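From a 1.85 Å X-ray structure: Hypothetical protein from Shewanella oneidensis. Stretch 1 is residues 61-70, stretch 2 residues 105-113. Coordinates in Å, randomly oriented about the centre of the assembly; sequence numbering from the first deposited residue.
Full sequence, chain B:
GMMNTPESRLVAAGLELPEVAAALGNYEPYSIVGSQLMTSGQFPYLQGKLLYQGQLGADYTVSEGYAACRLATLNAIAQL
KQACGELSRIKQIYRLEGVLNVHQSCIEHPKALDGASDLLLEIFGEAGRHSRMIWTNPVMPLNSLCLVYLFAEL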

# COMPACT_ATOMS: atom_id res chain seq x y z
N THR B 61 -14.60 -0.88 20.46
CA THR B 61 -15.38 -1.97 19.92
C THR B 61 -15.47 -1.86 18.40
O THR B 61 -15.09 -0.83 17.80
CB THR B 61 -16.77 -1.96 20.47
OG1 THR B 61 -17.43 -0.75 20.03
CG2 THR B 61 -16.77 -2.04 22.00
N VAL B 62 -15.97 -2.90 17.76
CA VAL B 62 -16.07 -2.89 16.30
C VAL B 62 -16.95 -1.75 15.83
O VAL B 62 -16.61 -1.11 14.85
CB VAL B 62 -16.54 -4.27 15.74
CG1 VAL B 62 -16.69 -4.22 14.20
CG2 VAL B 62 -15.58 -5.37 16.16
N SER B 63 -18.09 -1.49 16.49
CA SER B 63 -18.97 -0.43 16.05
C SER B 63 -18.31 0.93 16.20
O SER B 63 -18.54 1.83 15.39
CB SER B 63 -20.30 -0.49 16.80
OG SER B 63 -20.12 -0.38 18.21
N GLU B 64 -17.48 1.07 17.23
CA GLU B 64 -16.66 2.29 17.40
C GLU B 64 -15.61 2.43 16.29
O GLU B 64 -15.45 3.49 15.75
CB GLU B 64 -16.06 2.29 18.79
CG GLU B 64 -17.16 2.43 19.82
CD GLU B 64 -16.73 2.31 21.26
OE1 GLU B 64 -15.66 1.77 21.56
OE2 GLU B 64 -17.54 2.71 22.13
N GLY B 65 -14.96 1.33 15.92
CA GLY B 65 -14.04 1.33 14.77
C GLY B 65 -14.75 1.73 13.49
O GLY B 65 -14.21 2.46 12.67
N TYR B 66 -15.95 1.21 13.30
CA TYR B 66 -16.77 1.57 12.12
C TYR B 66 -16.98 3.09 12.08
O TYR B 66 -16.77 3.74 11.07
CB TYR B 66 -18.11 0.87 12.21
CG TYR B 66 -19.04 1.13 11.06
CD1 TYR B 66 -19.78 2.29 10.99
CD2 TYR B 66 -19.19 0.20 10.02
CE1 TYR B 66 -20.65 2.54 9.90
CE2 TYR B 66 -20.07 0.45 8.95
CZ TYR B 66 -20.78 1.62 8.90
OH TYR B 66 -21.61 1.86 7.82
N ALA B 67 -17.38 3.63 13.21
CA ALA B 67 -17.60 5.09 13.36
C ALA B 67 -16.30 5.84 13.10
O ALA B 67 -16.30 6.92 12.44
CB ALA B 67 -18.14 5.38 14.75
N ALA B 68 -15.17 5.28 13.56
CA ALA B 68 -13.88 5.91 13.36
C ALA B 68 -13.49 5.96 11.89
O ALA B 68 -13.04 6.98 11.40
CB ALA B 68 -12.81 5.19 14.14
N CYS B 69 -13.69 4.86 11.18
CA CYS B 69 -13.35 4.83 9.76
C CYS B 69 -14.26 5.70 8.94
O CYS B 69 -13.85 6.28 7.91
CB CYS B 69 -13.38 3.42 9.24
SG CYS B 69 -12.05 2.38 9.94
N ARG B 70 -15.51 5.80 9.38
CA ARG B 70 -16.46 6.73 8.76
C ARG B 70 -15.97 8.18 8.93
O ARG B 70 -15.98 8.96 7.97
CB ARG B 70 -17.86 6.52 9.36
CG ARG B 70 -18.97 7.39 8.79
CD ARG B 70 -20.32 7.04 9.46
NE ARG B 70 -21.40 7.98 9.08
CZ ARG B 70 -22.22 7.84 8.03
NH1 ARG B 70 -22.12 6.82 7.21
NH2 ARG B 70 -23.16 8.74 7.80
N SER B 105 -7.00 -10.36 19.67
CA SER B 105 -8.30 -11.01 19.95
C SER B 105 -9.42 -10.63 18.98
O SER B 105 -10.55 -11.10 19.13
CB SER B 105 -8.74 -10.63 21.37
OG SER B 105 -9.02 -9.23 21.47
N CYS B 106 -9.14 -9.74 18.02
CA CYS B 106 -10.16 -9.20 17.13
C CYS B 106 -9.77 -9.36 15.65
O CYS B 106 -8.75 -8.86 15.23
CB CYS B 106 -10.36 -7.73 17.48
SG CYS B 106 -11.57 -6.92 16.44
N ILE B 107 -10.57 -10.06 14.84
CA ILE B 107 -10.31 -10.07 13.38
C ILE B 107 -11.48 -9.45 12.61
O ILE B 107 -11.65 -9.72 11.39
CB ILE B 107 -9.99 -11.51 12.82
CG1 ILE B 107 -11.21 -12.44 13.04
CG2 ILE B 107 -8.73 -12.07 13.47
CD1 ILE B 107 -11.21 -13.74 12.18
N GLU B 108 -12.30 -8.64 13.30
CA GLU B 108 -13.46 -8.03 12.67
C GLU B 108 -13.16 -6.67 12.15
O GLU B 108 -14.07 -5.90 11.90
CB GLU B 108 -14.64 -7.91 13.66
CG GLU B 108 -15.15 -9.21 14.16
CD GLU B 108 -15.63 -10.14 13.06
OE1 GLU B 108 -16.21 -9.64 12.06
OE2 GLU B 108 -15.41 -11.36 13.20
N HIS B 109 -11.89 -6.37 11.90
CA HIS B 109 -11.53 -5.09 11.35
C HIS B 109 -12.08 -4.83 9.98
O HIS B 109 -12.31 -3.70 9.63
CB HIS B 109 -10.00 -4.81 11.44
CG HIS B 109 -9.12 -5.87 10.84
ND1 HIS B 109 -9.08 -7.16 11.31
CD2 HIS B 109 -8.25 -5.81 9.81
CE1 HIS B 109 -8.24 -7.87 10.58
NE2 HIS B 109 -7.73 -7.07 9.66
N PRO B 110 -12.29 -5.88 9.15
CA PRO B 110 -12.97 -5.52 7.91
C PRO B 110 -14.34 -4.85 8.13
O PRO B 110 -14.76 -4.06 7.34
CB PRO B 110 -13.13 -6.87 7.19
CG PRO B 110 -11.96 -7.67 7.74
CD PRO B 110 -11.90 -7.30 9.17
N LYS B 111 -15.03 -5.22 9.20
CA LYS B 111 -16.31 -4.61 9.51
C LYS B 111 -16.13 -3.16 9.92
O LYS B 111 -16.94 -2.34 9.53
CB LYS B 111 -17.02 -5.37 10.63
CG LYS B 111 -17.41 -6.78 10.26
N ALA B 112 -15.04 -2.85 10.63
CA ALA B 112 -14.70 -1.48 10.95
C ALA B 112 -14.43 -0.67 9.70
O ALA B 112 -14.96 0.42 9.55
CB ALA B 112 -13.48 -1.39 11.91
N LEU B 113 -13.64 -1.21 8.77
CA LEU B 113 -13.34 -0.51 7.54
C LEU B 113 -14.54 -0.29 6.63
O LEU B 113 -14.55 0.63 5.79
CB LEU B 113 -12.18 -1.18 6.77
CG LEU B 113 -11.57 -0.32 5.65
CD1 LEU B 113 -11.09 1.04 6.12
CD2 LEU B 113 -10.49 -1.08 4.89

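This is a close helix-to-helix contact built on small residues, in which backbone and short side chains meet directly and no hydrogen bond crosses among the modelled atoms. The helices of residues 62-70 and 109-113 run in broadly the same direction, 37° apart, and their axes approach to 7.6 Å. Such proximity requires little bulk at the crossing, and Gly 65 and Ala 112 meet that requirement. The CB of Ala 112 lies 3.7 Å from the carbonyl C of Gly 65; a CB on Gly 65 would point toward the other helix and sit about 3.0 Å from that methyl, a tight fit.

One step along, the CA atoms of Tyr 66 and Ala 112 are only 3.9 Å apart. Here the CA of Tyr 66 stands 3.3 Å from Ala 112 O, with a nearly linear CA-H...O geometry, so a weakly polarised C-H faces a carbonyl oxygen. The CA-to-CB bond of Tyr 66 points sideways, and the edge of its ring lies near Lys 111 O, 3.4 Å from CD2, while its hydroxyl is hydrogen-bonded elsewhere in the structure.

Apolar contacts extend this close crossing. Val 62, in the t rotamer, places CG1 3.8 Å from Lys 111 CB and CG2 3.7 Å from Glu 108 CB, using the aliphatic base of two polar residues; the carboxylate end of Glu 108 leads away. Further along, Cys 69 points toward the partner helix, its SG 4.2 Å from Leu 113 CD1, and its CB packs 3.4 Å from Ala 112 O.

Each helix start is organised within its own stretch. The backbone N-H of Thr 61, the N-cap residue, donates a hydrogen bond to Glu 64 OE1, with N and OE1 3.1 Å apart, whereas Glu 108 occupies the N-cap position of the second helix and its carbonyl O accepts from Lys 111 N at 2.9 Å.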